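Local coordinates for protein beta-galactosidase (Bacillus circulans, PDB 4MAD) that probably hydrolyses terminal non-reducing beta-D-galactose residues in beta-D-galactosides, as a family 35 glycoside hydrolase built around a (beta/alpha)8 barrel, at residues A[422-427]-A[441-446]; A[450-455]-A[476-481]. All coordinates share one frame; numbering follows the deposited sequence.

Contact 1 of 2, residues A[422-427]-A[441-446]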
ATOM      1  N   VAL A 422       5.115  14.651  21.864  1.00 15.35           N
ATOM      2  CA  VAL A 422       6.199  15.160  22.615  1.00 15.84           C
ATOM      3  C   VAL A 422       5.931  15.135  24.130  1.00 15.47           C
ATOM      4  O   VAL A 422       4.931  15.516  24.566  1.00 16.49           O
ATOM      5  CB  VAL A 422       6.515  16.605  22.182  1.00 16.83           C
ATOM      6  CG1 VAL A 422       7.713  17.116  22.842  1.00 19.13           C
ATOM      7  CG2 VAL A 422       6.664  16.673  20.739  1.00 12.04           C
ATOM      8  N   TYR A 423       6.925  14.666  24.862  1.00 16.57           N
ATOM      9  CA  TYR A 423       6.934  14.515  26.296  1.00 16.09           C
ATOM     10  C   TYR A 423       8.204  15.128  26.894  1.00 18.98           C
ATOM     11  O   TYR A 423       9.273  14.928  26.378  1.00 18.42           O
ATOM     12  CB  TYR A 423       6.846  13.037  26.703  1.00 17.30           C
ATOM     13  CG  TYR A 423       5.677  12.328  26.026  1.00 15.38           C
ATOM     14  CD1 TYR A 423       4.451  12.227  26.642  1.00 22.31           C
ATOM     15  CD2 TYR A 423       5.788  11.836  24.749  1.00 19.95           C
ATOM     16  CE1 TYR A 423       3.391  11.633  26.008  1.00 18.79           C
ATOM     17  CE2 TYR A 423       4.755  11.228  24.127  1.00 18.05           C
ATOM     18  CZ  TYR A 423       3.549  11.135  24.751  1.00 19.28           C
ATOM     19  OH  TYR A 423       2.535  10.549  24.105  1.00 20.05           O
ATOM     20  N   VAL A 424       8.025  15.832  27.993  1.00 17.58           N
ATOM     21  CA  VAL A 424       9.117  16.386  28.735  1.00 18.52           C
ATOM     22  C   VAL A 424       8.975  15.897  30.182  1.00 19.85           C
ATOM     23  O   VAL A 424       7.989  16.115  30.785  1.00 20.46           O
ATOM     24  CB  VAL A 424       9.066  17.918  28.708  1.00 17.80           C
ATOM     25  CG1 VAL A 424       9.984  18.461  29.683  1.00 24.85           C
ATOM     26  CG2 VAL A 424       9.381  18.440  27.341  1.00 17.51           C
ATOM     27  N   ASN A 425       9.974  15.195  30.676  1.00 19.03           N
ATOM     28  CA  ASN A 425       9.996  14.702  32.038  1.00 22.27           C
ATOM     29  C   ASN A 425       8.722  13.893  32.329  1.00 24.50           C
ATOM     30  O   ASN A 425       8.182  13.963  33.372  1.00 22.92           O
ATOM     31  CB  ASN A 425      10.161  15.829  33.028  1.00 24.41           C
ATOM     32  CG  ASN A 425      11.576  16.298  33.133  1.00 24.73           C
ATOM     33  OD1 ASN A 425      12.471  15.551  32.946  1.00 19.47           O
ATOM     34  ND2 ASN A 425      11.748  17.539  33.443  1.00 23.50           N
ATOM     35  N   GLY A 426       8.293  13.148  31.349  1.00 24.91           N
ATOM     36  CA  GLY A 426       7.213  12.233  31.534  1.00 27.90           C
ATOM     37  C   GLY A 426       5.845  12.867  31.498  1.00 27.59           C
ATOM     38  O   GLY A 426       4.865  12.213  31.770  1.00 29.45           O
ATOM     39  N   GLU A 427       5.789  14.126  31.122  1.00 24.90           N
ATOM     40  CA  GLU A 427       4.562  14.852  30.949  1.00 25.55           C
ATOM     41  C   GLU A 427       4.309  15.137  29.476  1.00 23.26           C
ATOM     42  O   GLU A 427       5.187  15.462  28.796  1.00 23.20           O
ATOM     43  CB  GLU A 427       4.641  16.198  31.630  1.00 27.87           C
ATOM     44  CG  GLU A 427       4.678  16.209  33.117  1.00 37.57           C
ATOM     45  CD  GLU A 427       4.597  17.644  33.646  1.00 53.37           C
ATOM     46  OE1 GLU A 427       5.623  18.317  33.731  1.00 53.66           O
ATOM     47  OE2 GLU A 427       3.488  18.107  33.938  1.00 55.46           O
ATOM     48  N   LEU A 441       6.392  23.478  19.041  1.00 28.78           N
ATOM     49  CA  LEU A 441       5.616  23.556  20.278  1.00 28.94           C
ATOM     50  C   LEU A 441       6.297  24.445  21.286  1.00 27.90           C
ATOM     51  O   LEU A 441       7.463  24.536  21.269  1.00 29.63           O
ATOM     52  CB  LEU A 441       5.547  22.210  20.945  1.00 28.35           C
ATOM     53  CG  LEU A 441       4.647  21.160  20.378  1.00 32.68           C
ATOM     54  CD1 LEU A 441       4.810  19.906  21.097  1.00 29.04           C
ATOM     55  CD2 LEU A 441       3.246  21.603  20.404  1.00 30.29           C
ATOM     56  N   VAL A 442       5.567  25.001  22.219  1.00 27.17           N
ATOM     57  CA  VAL A 442       6.191  25.737  23.306  1.00 27.73           C
ATOM     58  C   VAL A 442       6.378  24.832  24.507  1.00 29.12           C
ATOM     59  O   VAL A 442       5.483  24.240  24.966  1.00 29.05           O
ATOM     60  CB  VAL A 442       5.372  26.971  23.703  1.00 30.44           C
ATOM     61  CG1 VAL A 442       5.917  27.646  24.867  1.00 30.46           C
ATOM     62  CG2 VAL A 442       5.216  27.885  22.571  1.00 32.86           C
ATOM     63  N   VAL A 443       7.589  24.723  25.001  1.00 28.56           N
ATOM     64  CA  VAL A 443       7.851  23.972  26.201  1.00 30.16           C
ATOM     65  C   VAL A 443       8.407  24.861  27.280  1.00 32.58           C
ATOM     66  O   VAL A 443       8.913  25.894  26.985  1.00 32.73           O
ATOM     67  CB  VAL A 443       8.808  22.878  25.968  1.00 28.33           C
ATOM     68  CG1 VAL A 443       8.248  21.938  24.962  1.00 30.82           C
ATOM     69  CG2 VAL A 443      10.076  23.417  25.528  1.00 27.34           C
ATOM     70  N   GLU A 444       8.252  24.458  28.532  1.00 33.39           N
ATOM     71  CA  GLU A 444       8.808  25.174  29.645  1.00 33.72           C
ATOM     72  C   GLU A 444       9.756  24.285  30.405  1.00 33.09           C
ATOM     73  O   GLU A 444       9.324  23.384  31.061  1.00 34.16           O
ATOM     74  CB  GLU A 444       7.717  25.570  30.588  1.00 34.65           C
ATOM     75  CG  GLU A 444       6.661  26.342  29.953  1.00 43.25           C
ATOM     76  CD  GLU A 444       7.065  27.748  29.793  1.00 54.11           C
ATOM     77  OE1 GLU A 444       8.187  28.041  30.159  1.00 57.59           O
ATOM     78  OE2 GLU A 444       6.270  28.568  29.337  1.00 57.76           O
ATOM     79  N   LEU A 445      11.041  24.561  30.309  1.00 28.71           N
ATOM     80  CA  LEU A 445      12.033  23.730  30.912  1.00 27.61           C
ATOM     81  C   LEU A 445      12.554  24.374  32.165  1.00 30.26           C
ATOM     82  O   LEU A 445      13.484  25.123  32.122  1.00 27.06           O
ATOM     83  CB  LEU A 445      13.160  23.549  29.942  1.00 26.16           C
ATOM     84  CG  LEU A 445      12.613  23.004  28.647  1.00 28.34           C
ATOM     85  CD1 LEU A 445      13.593  23.039  27.605  1.00 30.08           C
ATOM     86  CD2 LEU A 445      12.175  21.633  28.893  1.00 28.94           C
ATOM     87  N   THR A 446      11.914  24.087  33.272  1.00 31.28           N
ATOM     88  CA  THR A 446      12.285  24.729  34.496  1.00 32.15           C
ATOM     89  C   THR A 446      13.119  23.899  35.409  1.00 32.07           C
ATOM     90  O   THR A 446      13.628  24.403  36.354  1.00 31.01           O
ATOM     91  CB  THR A 446      11.085  25.121  35.243  1.00 34.02           C
ATOM     92  OG1 THR A 446      10.283  23.975  35.390  1.00 35.35           O
ATOM     93  CG2 THR A 446      10.327  26.119  34.480  1.00 33.22           C
TER
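Val422 and Val424 meet Leu441, Val443 and Leu445 in a purely apolar contact between two beta-sheets of the first all-beta domain. The strand axes run nearly parallel, 12° apart, but lie 9.1 Å from each other, too far for backbone pairing, so side chains bridge the gap. At one end Val422 and Leu441 meet end-on, tip to tip: Val422 CG2 stands 3.7 Å from Leu441 CD1. The valine holds this methyl beside its own backbone N because CG1 takes the position anti to that nitrogen (chi1 -174°). Such face-to-face layering is that of a beta-sandwich: strand 419-424 belongs to the six-stranded antiparallel sheet, and strand 440-445 is an edge strand of the four-stranded one. Further along, the two methyls of Val424 part company. CG1 touches Leu445 CD2 at 3.9 Å, the two side chains crossing at about a right angle, while CG2 faces Val443 CG1 more loosely at 4.4 Å. Val429 of the adjoining strand 427-433 touches Val422, Val424 and Leu441, extending the apolar patch. Immediately after Val424 the chain reverses through a type I' turn, closed by paired backbone bonds: Val424 N donates to Glu427 O and Glu427 N to Val424 O, both at 3.0 Å. Gly426 occupies the third position of this turn with a positive phi of 80°.

Contact 2 of 2, residues A[450-455]-A[476-481]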
ATOM      1  N   SER A 450      15.963  17.975  31.824  1.00 25.77           N
ATOM      2  CA  SER A 450      14.704  17.600  31.235  1.00 22.30           C
ATOM      3  C   SER A 450      14.837  16.430  30.264  1.00 20.88           C
ATOM      4  O   SER A 450      15.569  16.539  29.341  1.00 22.39           O
ATOM      5  CB  SER A 450      14.182  18.803  30.521  1.00 22.72           C
ATOM      6  OG  SER A 450      13.831  19.795  31.416  1.00 25.97           O
ATOM      7  N   LYS A 451      14.120  15.356  30.487  1.00 18.76           N
ATOM      8  CA  LYS A 451      14.132  14.240  29.580  1.00 19.51           C
ATOM      9  C   LYS A 451      13.065  14.459  28.496  1.00 19.59           C
ATOM     10  O   LYS A 451      11.892  14.480  28.768  1.00 20.13           O
ATOM     11  CB  LYS A 451      13.898  12.940  30.334  1.00 20.99           C
ATOM     12  CG  LYS A 451      13.933  11.718  29.497  1.00 23.05           C
ATOM     13  CD  LYS A 451      13.353  10.540  30.233  1.00 32.69           C
ATOM     14  CE  LYS A 451      13.791   9.245  29.661  1.00 34.81           C
ATOM     15  NZ  LYS A 451      13.454   8.076  30.471  1.00 33.16           N
ATOM     16  N   LEU A 452      13.550  14.617  27.277  1.00 16.90           N
ATOM     17  CA  LEU A 452      12.714  14.859  26.126  1.00 17.50           C
ATOM     18  C   LEU A 452      12.532  13.544  25.378  1.00 16.27           C
ATOM     19  O   LEU A 452      13.469  12.854  25.142  1.00 16.69           O
ATOM     20  CB  LEU A 452      13.358  15.904  25.246  1.00 18.20           C
ATOM     21  CG  LEU A 452      12.693  16.130  23.908  1.00 17.13           C
ATOM     22  CD1 LEU A 452      11.344  16.677  24.091  1.00 22.36           C
ATOM     23  CD2 LEU A 452      13.511  16.984  23.034  1.00 18.75           C
ATOM     24  N   GLN A 453      11.267  13.205  25.110  1.00 15.46           N
ATOM     25  CA  GLN A 453      10.897  12.037  24.355  1.00 15.01           C
ATOM     26  C   GLN A 453       9.941  12.438  23.231  1.00 13.62           C
ATOM     27  O   GLN A 453       9.080  13.183  23.428  1.00 16.27           O
ATOM     28  CB  GLN A 453      10.216  11.008  25.254  1.00 15.81           C
ATOM     29  CG  GLN A 453      11.097  10.452  26.324  1.00 21.20           C
ATOM     30  CD  GLN A 453      10.376   9.552  27.276  1.00 20.51           C
ATOM     31  OE1 GLN A 453       9.517   9.967  27.951  1.00 19.11           O
ATOM     32  NE2 GLN A 453      10.760   8.304  27.302  1.00 20.21           N
ATOM     33  N   ILE A 454      10.188  11.958  22.044  1.00 15.39           N
ATOM     34  CA  ILE A 454       9.297  12.219  20.938  1.00 17.15           C
ATOM     35  C   ILE A 454       8.951  10.883  20.289  1.00 15.23           C
ATOM     36  O   ILE A 454       9.800  10.200  19.880  1.00 15.54           O
ATOM     37  CB  ILE A 454       9.952  13.120  19.928  1.00 15.89           C
ATOM     38  CG1 ILE A 454      10.410  14.399  20.609  1.00 17.09           C
ATOM     39  CG2 ILE A 454       9.026  13.465  18.842  1.00 15.76           C
ATOM     40  CD1 ILE A 454      10.997  15.466  19.710  1.00 21.74           C
ATOM     41  N   ILE A 455       7.669  10.583  20.239  1.00 15.83           N
ATOM     42  CA  ILE A 455       7.177   9.383  19.602  1.00 16.08           C
ATOM     43  C   ILE A 455       6.703   9.700  18.199  1.00 15.06           C
ATOM     44  O   ILE A 455       5.706  10.312  18.032  1.00 18.26           O
ATOM     45  CB  ILE A 455       5.964   8.717  20.351  1.00 13.61           C
ATOM     46  CG1 ILE A 455       6.271   8.588  21.830  1.00 17.17           C
ATOM     47  CG2 ILE A 455       5.691   7.369  19.766  1.00 18.22           C
ATOM     48  CD1 ILE A 455       5.206   7.988  22.635  1.00 17.70           C
ATOM     49  N   GLU A 476      16.311  15.966  10.166  1.00 22.66           N
ATOM     50  CA  GLU A 476      17.554  16.677  10.426  1.00 22.50           C
ATOM     51  C   GLU A 476      17.946  16.886  11.892  1.00 21.94           C
ATOM     52  O   GLU A 476      19.073  16.724  12.268  1.00 21.89           O
ATOM     53  CB  GLU A 476      17.460  18.041   9.768  1.00 21.32           C
ATOM     54  CG  GLU A 476      17.408  18.011   8.277  1.00 25.76           C
ATOM     55  CD  GLU A 476      17.088  19.357   7.631  1.00 33.66           C
ATOM     56  OE1 GLU A 476      17.670  20.366   7.996  1.00 30.26           O
ATOM     57  OE2 GLU A 476      16.223  19.366   6.780  1.00 33.01           O
ATOM     58  N   GLY A 477      17.006  17.376  12.661  1.00 19.14           N
ATOM     59  CA  GLY A 477      17.299  17.767  14.022  1.00 18.15           C
ATOM     60  C   GLY A 477      16.092  18.141  14.848  1.00 16.68           C
ATOM     61  O   GLY A 477      15.010  18.271  14.332  1.00 17.54           O
ATOM     62  N   VAL A 478      16.328  18.324  16.138  1.00 17.93           N
ATOM     63  CA  VAL A 478      15.369  18.913  17.052  1.00 16.81           C
ATOM     64  C   VAL A 478      16.019  20.081  17.774  1.00 18.62           C
ATOM     65  O   VAL A 478      17.098  19.967  18.206  1.00 17.22           O
ATOM     66  CB  VAL A 478      14.904  17.908  18.070  1.00 18.71           C
ATOM     67  CG1 VAL A 478      13.895  18.482  18.952  1.00 16.72           C
ATOM     68  CG2 VAL A 478      14.403  16.663  17.408  1.00 17.85           C
ATOM     69  N   ARG A 479      15.353  21.203  17.856  1.00 17.73           N
ATOM     70  CA  ARG A 479      15.988  22.351  18.467  1.00 19.53           C
ATOM     71  C   ARG A 479      15.093  23.138  19.389  1.00 19.27           C
ATOM     72  O   ARG A 479      13.921  23.140  19.227  1.00 18.97           O
ATOM     73  CB  ARG A 479      16.598  23.271  17.429  1.00 18.33           C
ATOM     74  CG  ARG A 479      15.679  23.809  16.451  1.00 19.17           C
ATOM     75  CD  ARG A 479      16.412  24.427  15.268  1.00 19.32           C
ATOM     76  NE  ARG A 479      15.627  24.539  14.059  1.00 21.04           N
ATOM     77  CZ  ARG A 479      14.814  25.535  13.756  1.00 21.85           C
ATOM     78  NH1 ARG A 479      14.619  26.542  14.568  1.00 24.21           N
ATOM     79  NH2 ARG A 479      14.174  25.530  12.628  1.00 19.34           N
ATOM     80  N   LEU A 480      15.725  23.802  20.338  1.00 18.50           N
ATOM     81  CA  LEU A 480      15.056  24.728  21.197  1.00 18.51           C
ATOM     82  C   LEU A 480      15.547  26.101  20.756  1.00 19.78           C
ATOM     83  O   LEU A 480      16.698  26.370  20.815  1.00 17.06           O
ATOM     84  CB  LEU A 480      15.488  24.448  22.626  1.00 18.43           C
ATOM     85  CG  LEU A 480      15.084  23.092  23.186  1.00 16.81           C
ATOM     86  CD1 LEU A 480      15.762  22.806  24.415  1.00 16.64           C
ATOM     87  CD2 LEU A 480      13.613  22.931  23.368  1.00 20.14           C
ATOM     88  N   GLY A 481      14.673  26.947  20.285  1.00 20.48           N
ATOM     89  CA  GLY A 481      15.159  28.091  19.557  1.00 24.16           C
ATOM     90  C   GLY A 481      15.993  27.610  18.370  1.00 22.19           C
ATOM     91  O   GLY A 481      15.526  26.887  17.560  1.00 21.81           O
TER
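With chi1 near -177°, Val478 sets CG1 anti to its backbone N, and this one methyl meets both Leu452 and Ile454. On the other strand Ile454 has chi1 -56° and an extended chi2 of -175°, which carries CD1 out to 4.3 Å from Val478 CG1. Leu452 contributes its CD2 branch, 4.4 Å from the same Val478 CG1, so the valine methyl is touched by two residues that lie two positions apart on strand 449-457. The nearest CA atoms, those of Ile454 and Val478, are 9.8 Å apart, as suits strands of opposing sheets in the beta-sandwich: 449-457 lies in the six-stranded sheet and 473-480 in the four-stranded one. Leu411 and Ile402, one from each sheet, each touch both Leu452 and Leu480 and carry the apolar layer onward. Arg479, whose CB points away from strand 449-457, instead forms a bond within its own segment: NH1 donates to Gly481 O at 3.1 Å, with the oxygen at the guanidinium edge and nearly in its plane. Gln414 OE1 accepts from Arg479 NE. All three touching residues are buried and meet through methyl groups at rather long distances, implying cohesion by hydrophobic burial and dispersion without directional bonding between the segments.

In the fold
Both contacts join the same two sheets of the first all-beta domain, with centres 9 Å apart. Strands 419-424 and 449-457 are neighbours in one sheet, where backbone pairing ties the contacts together: Asn425 N lies 2.8 Å from Lys451 O and Tyr423 O 2.9 Å from Gln453 N, probable hydrogen bonds. In the opposing sheet, strands 440-445 and 473-480 flank strand 409-417. Contact 1 buries 174 Å² but includes partly exposed residues and ends beside an exposed turn; contact 2 buries 91 Å² and all its touching residues are buried. Apolar chemistry serves both interfaces, with three separate methyl pairings in the first and convergence on one methyl in the second.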